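Local atomic coordinates of ADP-ribosylglycohydrolase (Thermus thermophilus, PDB entry 2YZV), a protein that belongs to the ADP-ribosylglycohydrolase family and folds as a compact, all-helical single chain that holds two magnesium ions. Residues 106-111 against 118-123; 78-83 against 110-115; 132-137 against 169-174. All blocks are in the same frame, centred on the assembly; numbering follows the deposited sequence.

Contacts 1 and 2 share helix 105-115 and lie near the periphery, their centres about 19 and 21 Å from the centre of the chain. Contact 3 lies only about 6 Å from that centre. Contact 1 is polar and partly exposed: two arginines of the helix meet one aspartate and one carbonyl of the following loop. Contact 2, a buried one, lays an apolar methionine over a tyrosine ring and ends in a hydrogen bond to an aspartate at its margin. In contact 3 the chemistry is purely apolar, with no hydrogen bond across. Contacts 1 and 2 touch at several points, among them Pro118 against Met80 and Leu109 against Tyr83, while Tyr83 also packs on Arg133 of 132-137.

Contact 1 of 3, residues 106-111 against 118-123; sequences RRALER and PYAGDE
A salt-bridge network of Arg107, Arg111 and Asp122 closes the loop that follows helix 105-115 back onto that same helix. Arg111 meets both Ala120 and Asp122. Its chain leaves with CG anti to the backbone N (chi1 178°) and turns at chi3, which brings the guanidinium edge to the loop. There NH1 makes a hydrogen bond to Ala120 O, modelled at 2.5 Å, shorter than usual and so of doubtful exact length; it arrives almost in line with the carbonyl but is bent at the hydrogen (136°), and the oxygen is tilted from the guanidinium plane. Asp122 OD2 also sits at this edge and forms a salt bridge with NH2 of Arg111 at 3.0 Å; the N-H bonds that both terminal nitrogens direct at it are weak, and the carboxylate stands nearly perpendicular to the guanidinium, 85° between planes. Arg107 joins from the preceding helical turn. Its NE is 3.7 Å from OD2 of Asp122, a long salt bridge in which the oxygen lies well out of the guanidinium plane and no N-H points at it. A water completes the link, donating to Asp122 OD1 at 2.7 Å and accepting a weak bond from Arg107 NH2. OD1 also accepts from the backbone N of Ala124. Beside the charged groups, Ala120 CB lies 3.9 Å from Arg111 CD. With two guanidinium groups beside OD2 and two hydrogen bonds at OD1, Asp122 would be expected to stay ionised, and would partly offset the positive charge of the two arginines.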
loop_
_atom_site.group_PDB
_atom_site.type_symbol
_atom_site.label_atom_id
_atom_site.label_comp_id
_atom_site.label_asym_id
_atom_site.label_seq_id
_atom_site.Cartn_x
_atom_site.Cartn_y
_atom_site.Cartn_z
ATOM N N ARG A 106 13.895 5.575 9.196
ATOM C CA ARG A 106 15.220 5.190 9.670
ATOM C C ARG A 106 15.347 5.566 11.139
ATOM O O ARG A 106 15.968 4.847 11.924
ATOM C CB ARG A 106 16.319 5.879 8.853
ATOM C CG ARG A 106 16.379 7.387 9.000
ATOM C CD ARG A 106 17.539 7.957 8.195
ATOM N NE ARG A 106 17.606 9.414 8.275
ATOM C CZ ARG A 106 18.483 10.157 7.608
ATOM N NH1 ARG A 106 19.373 9.579 6.810
ATOM N NH2 ARG A 106 18.472 11.477 7.736
ATOM N N ARG A 107 14.747 6.692 11.509
ATOM C CA ARG A 107 14.778 7.155 12.888
ATOM C C ARG A 107 13.967 6.210 13.772
ATOM O O ARG A 107 14.377 5.883 14.886
ATOM C CB ARG A 107 14.220 8.577 12.979
ATOM C CG ARG A 107 14.078 9.111 14.396
ATOM C CD ARG A 107 14.031 10.629 14.393
ATOM N NE ARG A 107 13.117 11.137 13.376
ATOM C CZ ARG A 107 13.025 12.414 13.024
ATOM N NH1 ARG A 107 13.795 13.323 13.610
ATOM N NH2 ARG A 107 12.174 12.783 12.076
ATOM N N ALA A 108 12.819 5.766 13.270
ATOM C CA ALA A 108 11.974 4.850 14.023
ATOM C C ALA A 108 12.729 3.547 14.270
ATOM O O ALA A 108 12.693 2.996 15.368
ATOM C CB ALA A 108 10.683 4.576 13.258
ATOM N N LEU A 109 13.421 3.057 13.248
ATOM C CA LEU A 109 14.172 1.816 13.389
ATOM C C LEU A 109 15.307 1.942 14.405
ATOM O O LEU A 109 15.547 1.024 15.187
ATOM C CB LEU A 109 14.716 1.372 12.028
ATOM C CG LEU A 109 13.629 1.045 10.996
ATOM C CD1 LEU A 109 14.272 0.644 9.680
ATOM C CD2 LEU A 109 12.741 -0.075 11.515
ATOM N N GLU A 110 16.003 3.075 14.403
ATOM C CA GLU A 110 17.091 3.271 15.356
ATOM C C GLU A 110 16.535 3.519 16.758
ATOM O O GLU A 110 17.187 3.205 17.756
ATOM C CB GLU A 110 17.980 4.441 14.931
ATOM C CG GLU A 110 18.798 4.180 13.669
ATOM C CD GLU A 110 19.782 3.029 13.821
ATOM O OE1 GLU A 110 20.036 2.592 14.966
ATOM O OE2 GLU A 110 20.317 2.566 12.789
ATOM N N ARG A 111 15.333 4.084 16.833
ATOM C CA ARG A 111 14.696 4.328 18.123
ATOM C C ARG A 111 14.378 2.962 18.729
ATOM O O ARG A 111 14.626 2.719 19.908
ATOM C CB ARG A 111 13.408 5.140 17.937
ATOM C CG ARG A 111 12.635 5.417 19.218
ATOM C CD ARG A 111 11.424 6.314 18.956
ATOM N NE ARG A 111 11.792 7.698 18.640
ATOM C CZ ARG A 111 11.588 8.292 17.466
ATOM N NH1 ARG A 111 11.017 7.635 16.463
ATOM N NH2 ARG A 111 11.946 9.559 17.296
ATOM N N PRO A 118 8.602 -1.229 20.133
ATOM C CA PRO A 118 8.211 -1.538 18.753
ATOM C C PRO A 118 7.386 -0.449 18.072
ATOM O O PRO A 118 7.424 -0.317 16.848
ATOM C CB PRO A 118 7.449 -2.849 18.897
ATOM C CG PRO A 118 6.827 -2.725 20.247
ATOM C CD PRO A 118 7.940 -2.136 21.086
ATOM N N TYR A 119 6.642 0.324 18.856
ATOM C CA TYR A 119 5.826 1.401 18.297
ATOM C C TYR A 119 6.677 2.658 18.345
ATOM O O TYR A 119 6.369 3.621 19.053
ATOM C CB TYR A 119 4.554 1.559 19.127
ATOM C CG TYR A 119 3.707 0.311 19.120
ATOM C CD1 TYR A 119 3.126 -0.152 17.938
ATOM C CD2 TYR A 119 3.501 -0.422 20.285
ATOM C CE1 TYR A 119 2.358 -1.315 17.918
ATOM C CE2 TYR A 119 2.737 -1.588 20.276
ATOM C CZ TYR A 119 2.170 -2.027 19.090
ATOM O OH TYR A 119 1.416 -3.178 19.076
ATOM N N ALA A 120 7.752 2.630 17.561
ATOM C CA ALA A 120 8.729 3.709 17.521
ATOM C C ALA A 120 8.406 4.919 16.660
ATOM O O ALA A 120 9.240 5.808 16.513
ATOM C CB ALA A 120 10.078 3.141 17.118
ATOM N N GLY A 121 7.210 4.960 16.086
ATOM C CA GLY A 121 6.858 6.106 15.270
ATOM C C GLY A 121 6.660 7.325 16.152
ATOM O O GLY A 121 6.269 7.194 17.315
ATOM N N ASP A 122 6.952 8.505 15.617
ATOM C CA ASP A 122 6.772 9.737 16.376
ATOM C C ASP A 122 5.767 10.634 15.666
ATOM O O ASP A 122 5.355 10.349 14.541
ATOM C CB ASP A 122 8.109 10.467 16.573
ATOM C CG ASP A 122 8.809 10.780 15.266
ATOM O OD1 ASP A 122 8.181 11.401 14.385
ATOM O OD2 ASP A 122 9.996 10.415 15.126
ATOM N N GLU A 123 5.371 11.713 16.330
ATOM C CA GLU A 123 4.390 12.642 15.781
ATOM C C GLU A 123 4.834 13.367 14.517
ATOM O O GLU A 123 4.016 13.990 13.840
ATOM C CB GLU A 123 3.992 13.653 16.858
ATOM C CG GLU A 123 3.322 13.004 18.063
ATOM C CD GLU A 123 3.141 13.957 19.225
ATOM O OE1 GLU A 123 4.159 14.415 19.790
ATOM O OE2 GLU A 123 1.980 14.247 19.575
HETATM O O HOH W 1 9.893 11.328 12.279
#

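Contact 2 of 3, residues 78-83 against 110-115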
loop_
_atom_site.group_PDB
_atom_site.type_symbol
_atom_site.label_atom_id
_atom_site.label_comp_id
_atom_site.label_asym_id
_atom_site.label_seq_id
_atom_site.Cartn_x
_atom_site.Cartn_y
_atom_site.Cartn_z
ATOM N N ASP A 78 8.368 -8.317 16.295
ATOM C CA ASP A 78 8.979 -9.124 15.243
ATOM C C ASP A 78 8.994 -8.362 13.921
ATOM O O ASP A 78 9.926 -8.491 13.130
ATOM C CB ASP A 78 8.226 -10.445 15.074
ATOM C CG ASP A 78 8.827 -11.320 13.988
ATOM O OD1 ASP A 78 8.268 -11.358 12.872
ATOM O OD2 ASP A 78 9.867 -11.961 14.245
ATOM N N GLN A 79 7.958 -7.566 13.683
ATOM C CA GLN A 79 7.900 -6.781 12.458
ATOM C C GLN A 79 9.114 -5.866 12.405
ATOM O O GLN A 79 9.811 -5.797 11.390
ATOM C CB GLN A 79 6.622 -5.943 12.425
ATOM C CG GLN A 79 5.371 -6.754 12.153
ATOM C CD GLN A 79 4.103 -5.994 12.479
ATOM O OE1 GLN A 79 4.077 -4.761 12.445
ATOM N NE2 GLN A 79 3.038 -6.726 12.785
ATOM N N MET A 80 9.374 -5.180 13.513
ATOM C CA MET A 80 10.498 -4.261 13.601
ATOM C C MET A 80 11.845 -4.972 13.563
ATOM O O MET A 80 12.808 -4.433 13.022
ATOM C CB MET A 80 10.367 -3.399 14.861
ATOM C CG MET A 80 9.225 -2.387 14.784
ATOM S SD MET A 80 9.491 -1.104 13.524
ATOM C CE MET A 80 10.360 0.139 14.511
ATOM N N ASP A 81 11.926 -6.176 14.127
ATOM C CA ASP A 81 13.181 -6.918 14.085
ATOM C C ASP A 81 13.515 -7.151 12.614
ATOM O O ASP A 81 14.666 -7.023 12.196
ATOM C CB ASP A 81 13.063 -8.275 14.791
ATOM C CG ASP A 81 12.971 -8.152 16.300
ATOM O OD1 ASP A 81 13.614 -7.244 16.866
ATOM O OD2 ASP A 81 12.269 -8.977 16.923
ATOM N N ARG A 82 12.495 -7.484 11.830
ATOM C CA ARG A 82 12.687 -7.736 10.409
ATOM C C ARG A 82 13.009 -6.464 9.627
ATOM O O ARG A 82 13.907 -6.473 8.787
ATOM C CB ARG A 82 11.450 -8.417 9.821
ATOM C CG ARG A 82 11.175 -9.799 10.397
ATOM C CD ARG A 82 9.891 -10.376 9.823
ATOM N NE ARG A 82 9.496 -11.623 10.473
ATOM C CZ ARG A 82 10.097 -12.794 10.288
ATOM N NH1 ARG A 82 11.130 -12.896 9.463
ATOM N NH2 ARG A 82 9.663 -13.865 10.934
ATOM N N TYR A 83 12.287 -5.374 9.889
ATOM C CA TYR A 83 12.560 -4.125 9.181
ATOM C C TYR A 83 13.987 -3.680 9.467
ATOM O O TYR A 83 14.710 -3.253 8.568
ATOM C CB TYR A 83 11.618 -2.994 9.616
ATOM C CG TYR A 83 10.143 -3.198 9.353
ATOM C CD1 TYR A 83 9.691 -3.932 8.256
ATOM C CD2 TYR A 83 9.191 -2.616 10.190
ATOM C CE1 TYR A 83 8.326 -4.080 8.002
ATOM C CE2 TYR A 83 7.832 -2.753 9.945
ATOM C CZ TYR A 83 7.403 -3.486 8.854
ATOM O OH TYR A 83 6.052 -3.616 8.621
ATOM N N GLU A 110 16.003 3.075 14.403
ATOM C CA GLU A 110 17.091 3.271 15.356
ATOM C C GLU A 110 16.535 3.519 16.758
ATOM O O GLU A 110 17.187 3.205 17.756
ATOM C CB GLU A 110 17.980 4.441 14.931
ATOM C CG GLU A 110 18.798 4.180 13.669
ATOM C CD GLU A 110 19.782 3.029 13.821
ATOM O OE1 GLU A 110 20.036 2.592 14.966
ATOM O OE2 GLU A 110 20.317 2.566 12.789
ATOM N N ARG A 111 15.333 4.084 16.833
ATOM C CA ARG A 111 14.696 4.328 18.123
ATOM C C ARG A 111 14.378 2.962 18.729
ATOM O O ARG A 111 14.626 2.719 19.908
ATOM C CB ARG A 111 13.408 5.140 17.937
ATOM C CG ARG A 111 12.635 5.417 19.218
ATOM C CD ARG A 111 11.424 6.314 18.956
ATOM N NE ARG A 111 11.792 7.698 18.640
ATOM C CZ ARG A 111 11.588 8.292 17.466
ATOM N NH1 ARG A 111 11.017 7.635 16.463
ATOM N NH2 ARG A 111 11.946 9.559 17.296
ATOM N N TYR A 112 13.837 2.065 17.908
ATOM C CA TYR A 112 13.509 0.718 18.357
ATOM C C TYR A 112 14.776 -0.029 18.774
ATOM O O TYR A 112 14.813 -0.695 19.813
ATOM C CB TYR A 112 12.808 -0.062 17.239
ATOM C CG TYR A 112 12.688 -1.536 17.536
ATOM C CD1 TYR A 112 11.896 -1.989 18.589
ATOM C CD2 TYR A 112 13.410 -2.477 16.800
ATOM C CE1 TYR A 112 11.825 -3.338 18.908
ATOM C CE2 TYR A 112 13.346 -3.833 17.110
ATOM C CZ TYR A 112 12.552 -4.254 18.167
ATOM O OH TYR A 112 12.482 -5.588 18.492
ATOM N N ALA A 113 15.817 0.082 17.958
ATOM C CA ALA A 113 17.075 -0.595 18.238
ATOM C C ALA A 113 17.656 -0.184 19.584
ATOM O O ALA A 113 18.276 -0.994 20.271
ATOM C CB ALA A 113 18.081 -0.305 17.125
ATOM N N ALA A 114 17.444 1.071 19.968
ATOM C CA ALA A 114 17.989 1.569 21.223
ATOM C C ALA A 114 17.093 1.413 22.444
ATOM O O ALA A 114 17.595 1.254 23.563
ATOM C CB ALA A 114 18.376 3.031 21.066
ATOM N N THR A 115 15.780 1.451 22.239
ATOM C CA THR A 115 14.839 1.372 23.356
ATOM C C THR A 115 14.011 0.103 23.477
ATOM O O THR A 115 13.475 -0.182 24.551
ATOM C CB THR A 115 13.842 2.545 23.322
ATOM O OG1 THR A 115 12.958 2.390 22.202
ATOM C CG2 THR A 115 14.585 3.866 23.196
#
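Met80 is the first residue of 78-83 to meet helix 105-115, and it does so across one face of the Tyr112 ring. Its CB forms a CH-pi contact there, 3.8 Å from the ring centroid and only 14° off the normal. Beyond CB the chain bends at chi2 and chi3, and the terminal methyl turns towards the base of the tyrosine, with Met80 CE 3.7 Å from Tyr112 CB. Asp81, the next residue, reaches the far end of the same ring. Tyr112 OH donates to Asp81 OD1 at 2.6 Å; the oxygen lies at the ring edge, in its plane, yet the hydroxyl meets it from above the carboxylate plane, 43° out. The same hydroxyl is also hydrogen-bonded to Lys77 NZ, so the phenol is held by polar partners at its tip and by methionine over a face. A buried, mainly apolar helix pairing is thus finished by polar groups at its margin. Further along the helix, Leu84 and Arg88 touch Ala113, extending the pairing of helices 76-89 and 105-115. Gln79 touches Leu65 and Ser68 of helix 57-72, and Tyr83 reaches Cys64 of that helix as well as Leu109, which places helix 76-89 between the two.

Contact 3 of 3, residues 132-137 against 169-174; sequences MRLAPL and EVLAWL
Leu134 meets Leu171 and Ala172 with no aromatic or other flat side chain between them; the indole of Trp173, on the same helix as Leu171, makes its edge-to-face stack with Phe193 instead. The contact is carried almost wholly by one branch of Leu134. Its CD1 reaches the surface of helix 162-179, 3.8 Å from Leu171 CB and 3.6 Å from the backbone N of Ala172. The methyl of Ala172 borders the same branch, with CB 4.1 Å from Leu134 CD1. Leu171 runs past Leu134 in the opposite direction: its CG lies anti to the backbone N (chi1 -176°), and its CD2 comes alongside Leu134, 4.2 Å from CB. Both side-chain torsions of Leu134 are away from the usual staggered positions (chi1 -119°, chi2 -147°), so the exact placing of its two methyls is less certain. All three residues are buried, and the interaction is van der Waals packing alone. Around it, Leu134 also touches Gln261 and Leu171 touches Val258, both of helix 252-267, while Ala172 rests on Leu148 and Ala151 of helix 147-156. The contact therefore joins residues 132-137 to helix 162-179 in the interior, with these two further helices packed against it.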
loop_
_atom_site.group_PDB
_atom_site.type_symbol
_atom_site.label_atom_id
_atom_site.label_comp_id
_atom_site.label_asym_id
_atom_site.label_seq_id
_atom_site.Cartn_x
_atom_site.Cartn_y
_atom_site.Cartn_z
ATOM N N MET A 132 1.941 2.044 2.184
ATOM C CA MET A 132 2.617 1.279 1.141
ATOM C C MET A 132 2.802 -0.204 1.415
ATOM O O MET A 132 3.029 -0.980 0.485
ATOM C CB MET A 132 3.990 1.895 0.865
ATOM C CG MET A 132 4.942 1.790 2.038
ATOM S SD MET A 132 6.555 2.534 1.733
ATOM C CE MET A 132 7.568 1.620 2.903
ATOM N N ARG A 133 2.690 -0.602 2.678
ATOM C CA ARG A 133 2.915 -1.993 3.065
ATOM C C ARG A 133 1.707 -2.697 3.680
ATOM O O ARG A 133 1.821 -3.840 4.122
ATOM C CB ARG A 133 4.065 -2.037 4.080
ATOM C CG ARG A 133 3.686 -1.374 5.416
ATOM C CD ARG A 133 4.865 -1.162 6.367
ATOM N NE ARG A 133 4.397 -0.559 7.617
ATOM C CZ ARG A 133 5.007 0.437 8.252
ATOM N NH1 ARG A 133 6.127 0.959 7.767
ATOM N NH2 ARG A 133 4.483 0.926 9.367
ATOM N N LEU A 134 0.560 -2.025 3.687
ATOM C CA LEU A 134 -0.664 -2.541 4.308
ATOM C C LEU A 134 -1.306 -3.872 3.885
ATOM O O LEU A 134 -1.634 -4.692 4.743
ATOM C CB LEU A 134 -1.750 -1.465 4.242
ATOM C CG LEU A 134 -2.370 -0.913 5.531
ATOM C CD1 LEU A 134 -3.822 -0.571 5.247
ATOM C CD2 LEU A 134 -2.288 -1.918 6.669
ATOM N N ALA A 135 -1.501 -4.078 2.584
ATOM C CA ALA A 135 -2.157 -5.285 2.067
ATOM C C ALA A 135 -1.957 -6.602 2.826
ATOM O O ALA A 135 -2.934 -7.278 3.156
ATOM C CB ALA A 135 -1.798 -5.480 0.594
ATOM N N PRO A 136 -0.705 -6.991 3.107
ATOM C CA PRO A 136 -0.491 -8.253 3.833
ATOM C C PRO A 136 -1.319 -8.390 5.116
ATOM O O PRO A 136 -1.845 -9.469 5.414
ATOM C CB PRO A 136 1.009 -8.237 4.110
ATOM C CG PRO A 136 1.554 -7.510 2.920
ATOM C CD PRO A 136 0.583 -6.354 2.776
ATOM N N LEU A 137 -1.437 -7.303 5.871
ATOM C CA LEU A 137 -2.201 -7.337 7.113
ATOM C C LEU A 137 -3.669 -7.639 6.863
ATOM O O LEU A 137 -4.266 -8.467 7.559
ATOM C CB LEU A 137 -2.086 -6.004 7.857
ATOM C CG LEU A 137 -2.950 -5.870 9.115
ATOM C CD1 LEU A 137 -2.569 -6.938 10.129
ATOM C CD2 LEU A 137 -2.755 -4.486 9.711
ATOM N N GLU A 169 -6.065 3.371 8.704
ATOM C CA GLU A 169 -7.326 2.737 9.072
ATOM C C GLU A 169 -8.303 2.800 7.902
ATOM O O GLU A 169 -9.021 1.833 7.628
ATOM C CB GLU A 169 -7.928 3.419 10.302
ATOM C CG GLU A 169 -7.039 3.336 11.532
ATOM C CD GLU A 169 -7.625 4.059 12.727
ATOM O OE1 GLU A 169 -8.222 5.139 12.530
ATOM O OE2 GLU A 169 -7.481 3.556 13.860
ATOM N N VAL A 170 -8.327 3.935 7.210
ATOM C CA VAL A 170 -9.210 4.103 6.062
ATOM C C VAL A 170 -8.812 3.122 4.957
ATOM O O VAL A 170 -9.674 2.488 4.350
ATOM C CB VAL A 170 -9.179 5.563 5.523
ATOM C CG1 VAL A 170 -9.978 5.662 4.229
ATOM C CG2 VAL A 170 -9.778 6.513 6.565
ATOM N N LEU A 171 -7.513 2.969 4.702
ATOM C CA LEU A 171 -7.085 2.032 3.666
ATOM C C LEU A 171 -7.396 0.592 4.083
ATOM O O LEU A 171 -7.743 -0.235 3.247
ATOM C CB LEU A 171 -5.587 2.189 3.362
ATOM C CG LEU A 171 -5.056 1.323 2.209
ATOM C CD1 LEU A 171 -5.785 1.667 0.917
ATOM C CD2 LEU A 171 -3.562 1.560 2.038
ATOM N N ALA A 172 -7.282 0.293 5.373
ATOM C CA ALA A 172 -7.581 -1.053 5.844
ATOM C C ALA A 172 -9.047 -1.355 5.540
ATOM O O ALA A 172 -9.381 -2.442 5.066
ATOM C CB ALA A 172 -7.310 -1.162 7.343
ATOM N N TRP A 173 -9.916 -0.384 5.801
ATOM C CA TRP A 173 -11.344 -0.553 5.542
ATOM C C TRP A 173 -11.573 -0.752 4.044
ATOM O O TRP A 173 -12.297 -1.657 3.631
ATOM C CB TRP A 173 -12.122 0.677 6.017
ATOM C CG TRP A 173 -13.600 0.563 5.776
ATOM C CD1 TRP A 173 -14.509 -0.084 6.566
ATOM C CD2 TRP A 173 -14.331 1.062 4.648
ATOM N NE1 TRP A 173 -15.760 -0.020 5.999
ATOM C CE2 TRP A 173 -15.681 0.677 4.823
ATOM C CE3 TRP A 173 -13.979 1.796 3.506
ATOM C CZ2 TRP A 173 -16.679 1.000 3.899
ATOM C CZ3 TRP A 173 -14.975 2.119 2.584
ATOM C CH2 TRP A 173 -16.311 1.719 2.791
ATOM N N LEU A 174 -10.945 0.098 3.234
ATOM C CA LEU A 174 -11.077 0.013 1.785
ATOM C C LEU A 174 -10.669 -1.354 1.253
ATOM O O LEU A 174 -11.372 -1.946 0.430
ATOM C CB LEU A 174 -10.220 1.087 1.107
ATOM C CG LEU A 174 -10.757 2.516 1.169
ATOM C CD1 LEU A 174 -9.654 3.494 0.783
ATOM C CD2 LEU A 174 -11.956 2.659 0.237
#